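Ureidoglycolate hydrolase (PDB 4PXE) hydrolyses (S)-ureidoglycolate to glyoxylate, ammonium and carbon dioxide in plant purine breakdown, as a manganese-dependent homodimeric enzyme of the peptidase M20 family. Local coordinates at residues A229-G240 against S298-I309. Residues are numbered along the deposited sequence; the frame is centred on the assembly and turned at random.
Sequences AAPASLKVEFEG and SKSHLEIDTRDI. With GLV (glyoxylic acid), chain E.
Backbone hydrogen bonds pair Ala230 with Asp308 and continue in antiparallel register to Phe238 with Ser300, and Gly240 N adds a last bond to Ser298 O. Most are short, such as Leu302 N to Val236 O at 2.8 Å; Asp308 N to Ala230 O is weak. Apolar side chains pack in the middle of the face under helices 256-272 and 311-332. There Val236 CG2 meets Ile304 CD1 at 4.0 Å, and Leu302 CD1 reaches CE2 of the Phe238 ring.

The other face is mostly polar. With CG anti to the backbone N (chi1 172°), the His301 ring lies between Glu237 and Glu303. ND1 donates to Glu237 OE2 at 2.7 Å across the strands, and NE2 to Glu303 OE2 along its own strand. Each oxygen uses its anti lone pair. With a carboxylate at both nitrogens, the ring's rotation is fixed.

Arg307 grips Asp305 side-on, with NE 2.9 Å from OD1 and NH2 donating to OD2. Its NH1 and NH2 bind glyoxylate O2 and O3, NH2 to O3 at 2.7 Å. An alanine in place of Arg307 would probably leave both the ligand carboxylate and Asp305 without their cationic mate. Asn294 of the second subunit also binds glyoxylate. This antiparallel pair belongs to the M20 dimerization domain, whose sheet carries a substrate-binding arginine into the active site.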
ATOM      1  N   ALA A 229     -23.252  17.358   8.997  1.00 14.08           N
ATOM      2  CA  ALA A 229     -23.648  16.480   7.893  1.00 15.66           C
ATOM      3  C   ALA A 229     -23.556  14.996   8.252  1.00 15.56           C
ATOM      4  O   ALA A 229     -22.840  14.606   9.180  1.00 15.41           O
ATOM      5  CB  ALA A 229     -22.823  16.795   6.651  1.00 15.75           C
ATOM      6  N   ALA A 230     -24.307  14.184   7.508  1.00 15.39           N
ATOM      7  CA  ALA A 230     -24.452  12.757   7.778  1.00 15.75           C
ATOM      8  C   ALA A 230     -23.344  11.937   7.115  1.00 14.09           C
ATOM      9  O   ALA A 230     -23.271  11.874   5.887  1.00 15.67           O
ATOM     10  CB  ALA A 230     -25.799  12.285   7.272  1.00 16.44           C
ATOM     11  N   PRO A 231     -22.490  11.305   7.930  1.00 12.82           N
ATOM     12  CA  PRO A 231     -21.336  10.601   7.360  1.00 13.70           C
ATOM     13  C   PRO A 231     -21.529   9.090   7.230  1.00 15.45           C
ATOM     14  O   PRO A 231     -22.180   8.461   8.068  1.00 15.51           O
ATOM     15  CB  PRO A 231     -20.248  10.878   8.397  1.00 15.25           C
ATOM     16  CG  PRO A 231     -21.012  10.875   9.713  1.00 15.03           C
ATOM     17  CD  PRO A 231     -22.398  11.411   9.397  1.00 15.21           C
ATOM     18  N   ALA A 232     -20.940   8.519   6.184  1.00 14.19           N
ATOM     19  CA  ALA A 232     -20.906   7.064   6.035  1.00 15.36           C
ATOM     20  C   ALA A 232     -19.560   6.604   5.501  1.00 13.01           C
ATOM     21  O   ALA A 232     -18.844   7.370   4.854  1.00 14.45           O
ATOM     22  CB  ALA A 232     -22.026   6.582   5.111  1.00 17.09           C
ATOM     23  N   SER A 233     -19.221   5.348   5.763  1.00 13.82           N
ATOM     24  CA  SER A 233     -18.026   4.781   5.156  1.00 13.90           C
ATOM     25  C   SER A 233     -18.241   3.313   4.815  1.00 14.90           C
ATOM     26  O   SER A 233     -19.010   2.611   5.476  1.00 16.18           O
ATOM     27  CB  SER A 233     -16.794   4.967   6.039  1.00 16.95           C
ATOM     28  OG  SER A 233     -16.801   4.071   7.120  1.00 18.80           O
ATOM     29  N   LEU A 234     -17.568   2.879   3.754  1.00 14.04           N
ATOM     30  CA  LEU A 234     -17.719   1.540   3.212  1.00 14.80           C
ATOM     31  C   LEU A 234     -16.345   0.905   3.030  1.00 16.94           C
ATOM     32  O   LEU A 234     -15.379   1.591   2.694  1.00 17.11           O
ATOM     33  CB  LEU A 234     -18.384   1.610   1.835  1.00 17.38           C
ATOM     34  CG  LEU A 234     -19.553   2.563   1.573  1.00 18.19           C
ATOM     35  CD1 LEU A 234     -19.944   2.544   0.106  1.00 24.54           C
ATOM     36  CD2 LEU A 234     -20.734   2.163   2.432  1.00 23.66           C
ATOM     37  N   LYS A 235     -16.269  -0.403   3.251  1.00 15.98           N
ATOM     38  CA  LYS A 235     -15.095  -1.195   2.891  1.00 15.35           C
ATOM     39  C   LYS A 235     -15.509  -2.194   1.822  1.00 15.82           C
ATOM     40  O   LYS A 235     -16.500  -2.907   1.987  1.00 15.48           O
ATOM     41  CB  LYS A 235     -14.582  -1.980   4.092  1.00 20.63           C
ATOM     42  CG  LYS A 235     -13.654  -1.225   5.010  1.00 28.05           C
ATOM     43  CD  LYS A 235     -12.695  -2.190   5.705  1.00 35.01           C
ATOM     44  CE  LYS A 235     -13.439  -3.185   6.591  1.00 37.66           C
ATOM     45  NZ  LYS A 235     -12.497  -4.142   7.249  1.00 37.75           N
ATOM     46  N   VAL A 236     -14.740  -2.265   0.738  1.00 14.17           N
ATOM     47  CA  VAL A 236     -15.061  -3.142  -0.376  1.00 13.16           C
ATOM     48  C   VAL A 236     -13.828  -3.924  -0.788  1.00 15.75           C
ATOM     49  O   VAL A 236     -12.727  -3.372  -0.877  1.00 15.40           O
ATOM     50  CB  VAL A 236     -15.582  -2.336  -1.583  1.00 15.22           C
ATOM     51  CG1 VAL A 236     -15.980  -3.255  -2.725  1.00 18.17           C
ATOM     52  CG2 VAL A 236     -16.769  -1.462  -1.164  1.00 17.67           C
ATOM     53  N   GLU A 237     -14.006  -5.219  -1.019  1.00 15.24           N
ATOM     54  CA  GLU A 237     -12.933  -6.033  -1.573  1.00 13.63           C
ATOM     55  C   GLU A 237     -13.402  -6.849  -2.763  1.00 17.06           C
ATOM     56  O   GLU A 237     -14.519  -7.378  -2.774  1.00 15.44           O
ATOM     57  CB  GLU A 237     -12.315  -6.947  -0.509  1.00 15.86           C
ATOM     58  CG  GLU A 237     -11.687  -6.175   0.641  1.00 17.15           C
ATOM     59  CD  GLU A 237     -10.783  -7.021   1.516  1.00 28.17           C
ATOM     60  OE1 GLU A 237     -10.892  -8.270   1.477  1.00 28.84           O
ATOM     61  OE2 GLU A 237      -9.958  -6.429   2.247  1.00 29.96           O
ATOM     62  N   PHE A 238     -12.540  -6.928  -3.772  1.00 14.04           N
ATOM     63  CA  PHE A 238     -12.753  -7.792  -4.927  1.00 13.09           C
ATOM     64  C   PHE A 238     -11.670  -8.867  -4.939  1.00 16.14           C
ATOM     65  O   PHE A 238     -10.527  -8.592  -4.571  1.00 15.25           O
ATOM     66  CB  PHE A 238     -12.643  -7.001  -6.227  1.00 14.94           C
ATOM     67  CG  PHE A 238     -13.723  -5.972  -6.428  1.00 14.34           C
ATOM     68  CD1 PHE A 238     -14.998  -6.348  -6.838  1.00 15.55           C
ATOM     69  CD2 PHE A 238     -13.441  -4.624  -6.263  1.00 14.36           C
ATOM     70  CE1 PHE A 238     -15.972  -5.396  -7.061  1.00 15.53           C
ATOM     71  CE2 PHE A 238     -14.417  -3.666  -6.488  1.00 14.92           C
ATOM     72  CZ  PHE A 238     -15.679  -4.053  -6.884  1.00 15.62           C
ATOM     73  N   GLU A 239     -12.027 -10.083  -5.355  1.00 14.88           N
ATOM     74  CA  GLU A 239     -11.040 -11.159  -5.499  1.00 15.72           C
ATOM     75  C   GLU A 239     -11.057 -11.767  -6.894  1.00 14.33           C
ATOM     76  O   GLU A 239     -12.127 -12.037  -7.448  1.00 15.42           O
ATOM     77  CB  GLU A 239     -11.280 -12.261  -4.454  1.00 16.51           C
ATOM     78  CG  GLU A 239     -10.881 -11.874  -3.034  1.00 18.50           C
ATOM     79  CD  GLU A 239     -11.256 -12.921  -1.996  1.00 26.69           C
ATOM     80  OE1 GLU A 239     -12.029 -13.840  -2.330  1.00 28.09           O
ATOM     81  OE2 GLU A 239     -10.788 -12.811  -0.842  1.00 31.55           O
ATOM     82  N   GLY A 240      -9.867 -11.974  -7.459  1.00 13.28           N
ATOM     83  CA  GLY A 240      -9.706 -12.639  -8.741  1.00 14.73           C
ATOM     84  C   GLY A 240      -8.620 -13.696  -8.649  1.00 13.82           C
ATOM     85  O   GLY A 240      -8.130 -13.993  -7.565  1.00 15.81           O
ATOM     86  N   SER A 298      -4.784 -10.023  -7.397  1.00 12.37           N
ATOM     87  CA  SER A 298      -5.789 -11.038  -7.073  1.00 12.86           C
ATOM     88  C   SER A 298      -6.749 -10.553  -5.993  1.00 15.09           C
ATOM     89  O   SER A 298      -7.787 -11.160  -5.767  1.00 14.94           O
ATOM     90  CB  SER A 298      -5.141 -12.359  -6.631  1.00 14.79           C
ATOM     91  OG  SER A 298      -4.254 -12.169  -5.546  1.00 15.43           O
ATOM     92  N   LYS A 299      -6.389  -9.474  -5.311  1.00 12.29           N
ATOM     93  CA  LYS A 299      -7.276  -8.857  -4.337  1.00 14.91           C
ATOM     94  C   LYS A 299      -7.122  -7.352  -4.411  1.00 15.18           C
ATOM     95  O   LYS A 299      -6.018  -6.840  -4.567  1.00 14.11           O
ATOM     96  CB  LYS A 299      -6.960  -9.333  -2.923  1.00 15.82           C
ATOM     97  CG  LYS A 299      -7.265 -10.787  -2.645  1.00 24.68           C
ATOM     98  CD  LYS A 299      -7.406 -11.032  -1.151  1.00 36.40           C
ATOM     99  CE  LYS A 299      -6.220 -10.475  -0.374  1.00 40.18           C
ATOM    100  NZ  LYS A 299      -6.362 -10.728   1.091  1.00 44.84           N
ATOM    101  N   SER A 300      -8.238  -6.640  -4.322  1.00 12.82           N
ATOM    102  CA  SER A 300      -8.183  -5.197  -4.162  1.00 13.24           C
ATOM    103  C   SER A 300      -9.072  -4.805  -2.997  1.00 13.69           C
ATOM    104  O   SER A 300     -10.051  -5.481  -2.694  1.00 14.17           O
ATOM    105  CB  SER A 300      -8.605  -4.482  -5.441  1.00 13.36           C
ATOM    106  OG  SER A 300      -9.942  -4.800  -5.798  1.00 13.22           O
ATOM    107  N   HIS A 301      -8.709  -3.708  -2.345  1.00 13.49           N
ATOM    108  CA  HIS A 301      -9.338  -3.272  -1.109  1.00 12.44           C
ATOM    109  C   HIS A 301      -9.548  -1.774  -1.228  1.00 14.06           C
ATOM    110  O   HIS A 301      -8.578  -1.027  -1.397  1.00 14.06           O
ATOM    111  CB  HIS A 301      -8.395  -3.594   0.065  1.00 15.15           C
ATOM    112  CG  HIS A 301      -8.832  -3.034   1.385  1.00 16.40           C
ATOM    113  ND1 HIS A 301      -9.554  -3.764   2.306  1.00 20.52           N
ATOM    114  CD2 HIS A 301      -8.619  -1.822   1.949  1.00 16.84           C
ATOM    115  CE1 HIS A 301      -9.785  -3.016   3.373  1.00 22.03           C
ATOM    116  NE2 HIS A 301      -9.227  -1.835   3.183  1.00 19.34           N
ATOM    117  N   LEU A 302     -10.808  -1.343  -1.163  1.00 13.61           N
ATOM    118  CA  LEU A 302     -11.149   0.082  -1.211  1.00 12.74           C
ATOM    119  C   LEU A 302     -11.814   0.494   0.076  1.00 13.62           C
ATOM    120  O   LEU A 302     -12.592  -0.267   0.654  1.00 14.08           O
ATOM    121  CB  LEU A 302     -12.157   0.390  -2.317  1.00 15.57           C
ATOM    122  CG  LEU A 302     -11.849   0.017  -3.752  1.00 15.11           C
ATOM    123  CD1 LEU A 302     -12.322  -1.407  -3.989  1.00 16.43           C
ATOM    124  CD2 LEU A 302     -12.512   0.997  -4.718  1.00 16.53           C
ATOM    125  N   GLU A 303     -11.535   1.715   0.517  1.00 12.01           N
ATOM    126  CA  GLU A 303     -12.297   2.305   1.606  1.00 13.10           C
ATOM    127  C   GLU A 303     -12.858   3.621   1.102  1.00 14.63           C
ATOM    128  O   GLU A 303     -12.126   4.474   0.582  1.00 14.12           O
ATOM    129  CB  GLU A 303     -11.442   2.468   2.865  1.00 14.36           C
ATOM    130  CG  GLU A 303     -10.813   1.152   3.265  1.00 16.64           C
ATOM    131  CD  GLU A 303     -10.152   1.170   4.625  1.00 20.24           C
ATOM    132  OE1 GLU A 303     -10.479   2.044   5.458  1.00 21.96           O
ATOM    133  OE2 GLU A 303      -9.301   0.292   4.864  1.00 22.09           O
ATOM    134  N   ILE A 304     -14.174   3.757   1.244  1.00 13.89           N
ATOM    135  CA  ILE A 304     -14.945   4.803   0.598  1.00 13.85           C
ATOM    136  C   ILE A 304     -15.641   5.647   1.652  1.00 14.66           C
ATOM    137  O   ILE A 304     -16.259   5.109   2.566  1.00 14.09           O
ATOM    138  CB  ILE A 304     -16.014   4.179  -0.317  1.00 13.04           C
ATOM    139  CG1 ILE A 304     -15.349   3.269  -1.364  1.00 16.55           C
ATOM    140  CG2 ILE A 304     -16.846   5.258  -0.997  1.00 16.46           C
ATOM    141  CD1 ILE A 304     -16.334   2.409  -2.176  1.00 15.76           C
ATOM    142  N   ASP A 305     -15.525   6.968   1.519  1.00 11.78           N
ATOM    143  CA  ASP A 305     -16.142   7.923   2.437  1.00 11.69           C
ATOM    144  C   ASP A 305     -17.228   8.626   1.632  1.00 12.72           C
ATOM    145  O   ASP A 305     -16.982   9.067   0.521  1.00 13.58           O
ATOM    146  CB  ASP A 305     -15.065   8.916   2.903  1.00 12.87           C
ATOM    147  CG  ASP A 305     -15.610  10.014   3.791  1.00 14.86           C
ATOM    148  OD1 ASP A 305     -16.315  10.910   3.283  1.00 14.05           O
ATOM    149  OD2 ASP A 305     -15.297   9.995   4.990  1.00 13.87           O
ATOM    150  N   THR A 306     -18.441   8.724   2.171  1.00 14.00           N
ATOM    151  CA  THR A 306     -19.470   9.502   1.477  1.00 14.70           C
ATOM    152  C   THR A 306     -20.397  10.183   2.473  1.00 14.00           C
ATOM    153  O   THR A 306     -20.712   9.623   3.525  1.00 14.52           O
ATOM    154  CB  THR A 306     -20.245   8.668   0.413  1.00 15.26           C
ATOM    155  OG1 THR A 306     -21.055   9.532  -0.400  1.00 17.29           O
ATOM    156  CG2 THR A 306     -21.096   7.581   1.047  1.00 18.45           C
ATOM    157  N   ARG A 307     -20.776  11.419   2.159  1.00 13.88           N
ATOM    158  CA  ARG A 307     -21.559  12.237   3.098  1.00 12.38           C
ATOM    159  C   ARG A 307     -22.493  13.180   2.368  1.00 13.74           C
ATOM    160  O   ARG A 307     -22.300  13.487   1.195  1.00 15.22           O
ATOM    161  CB  ARG A 307     -20.649  13.092   4.010  1.00 14.45           C
ATOM    162  CG  ARG A 307     -19.304  12.449   4.351  1.00 15.14           C
ATOM    163  CD  ARG A 307     -18.448  13.353   5.202  1.00 14.33           C
ATOM    164  NE  ARG A 307     -17.096  12.803   5.269  1.00 13.59           N
ATOM    165  CZ  ARG A 307     -16.162  13.216   6.121  1.00 12.92           C
ATOM    166  NH1 ARG A 307     -16.422  14.207   6.972  1.00 12.87           N
ATOM    167  NH2 ARG A 307     -14.956  12.662   6.114  1.00 13.77           N
ATOM    168  N   ASP A 308     -23.506  13.654   3.100  1.00 14.75           N
ATOM    169  CA  ASP A 308     -24.387  14.719   2.619  1.00 16.28           C
ATOM    170  C   ASP A 308     -25.067  15.308   3.851  1.00 14.36           C
ATOM    171  O   ASP A 308     -25.243  14.619   4.851  1.00 15.52           O
ATOM    172  CB  ASP A 308     -25.438  14.153   1.647  1.00 16.43           C
ATOM    173  CG  ASP A 308     -26.074  15.221   0.748  1.00 19.16           C
ATOM    174  OD1 ASP A 308     -26.333  16.363   1.212  1.00 20.84           O
ATOM    175  OD2 ASP A 308     -26.337  14.910  -0.437  1.00 19.53           O
ATOM    176  N   ILE A 309     -25.464  16.570   3.774  1.00 16.98           N
ATOM    177  CA  ILE A 309     -26.272  17.154   4.839  1.00 18.94           C
ATOM    178  C   ILE A 309     -27.653  16.495   4.826  1.00 20.13           C
ATOM    179  O   ILE A 309     -28.283  16.338   5.873  1.00 22.02           O
ATOM    180  CB  ILE A 309     -26.359  18.697   4.725  1.00 18.92           C
ATOM    181  CG1 ILE A 309     -27.099  19.292   5.935  1.00 20.88           C
ATOM    182  CG2 ILE A 309     -27.027  19.112   3.421  1.00 21.32           C
ATOM    183  CD1 ILE A 309     -26.506  18.917   7.290  1.00 23.48           C
TER
HETATM  184  C1  GLV E 503     -12.970  13.676  10.461  1.00 15.82           C
HETATM  185  O1  GLV E 503     -13.545  14.416  11.482  1.00 16.76           O
HETATM  186  C2  GLV E 503     -13.647  13.823   9.145  1.00 13.91           C
HETATM  187  O2  GLV E 503     -14.658  14.592   9.055  1.00 13.73           O
HETATM  188  O3  GLV E 503     -13.210  13.189   8.140  1.00 14.59           O
HETATM  189  O   HOH W   1     -17.804   9.630   6.305  1.00 15.48           O
HETATM  190  O   HOH W   2      -8.840  -9.952   2.874  1.00 38.54           O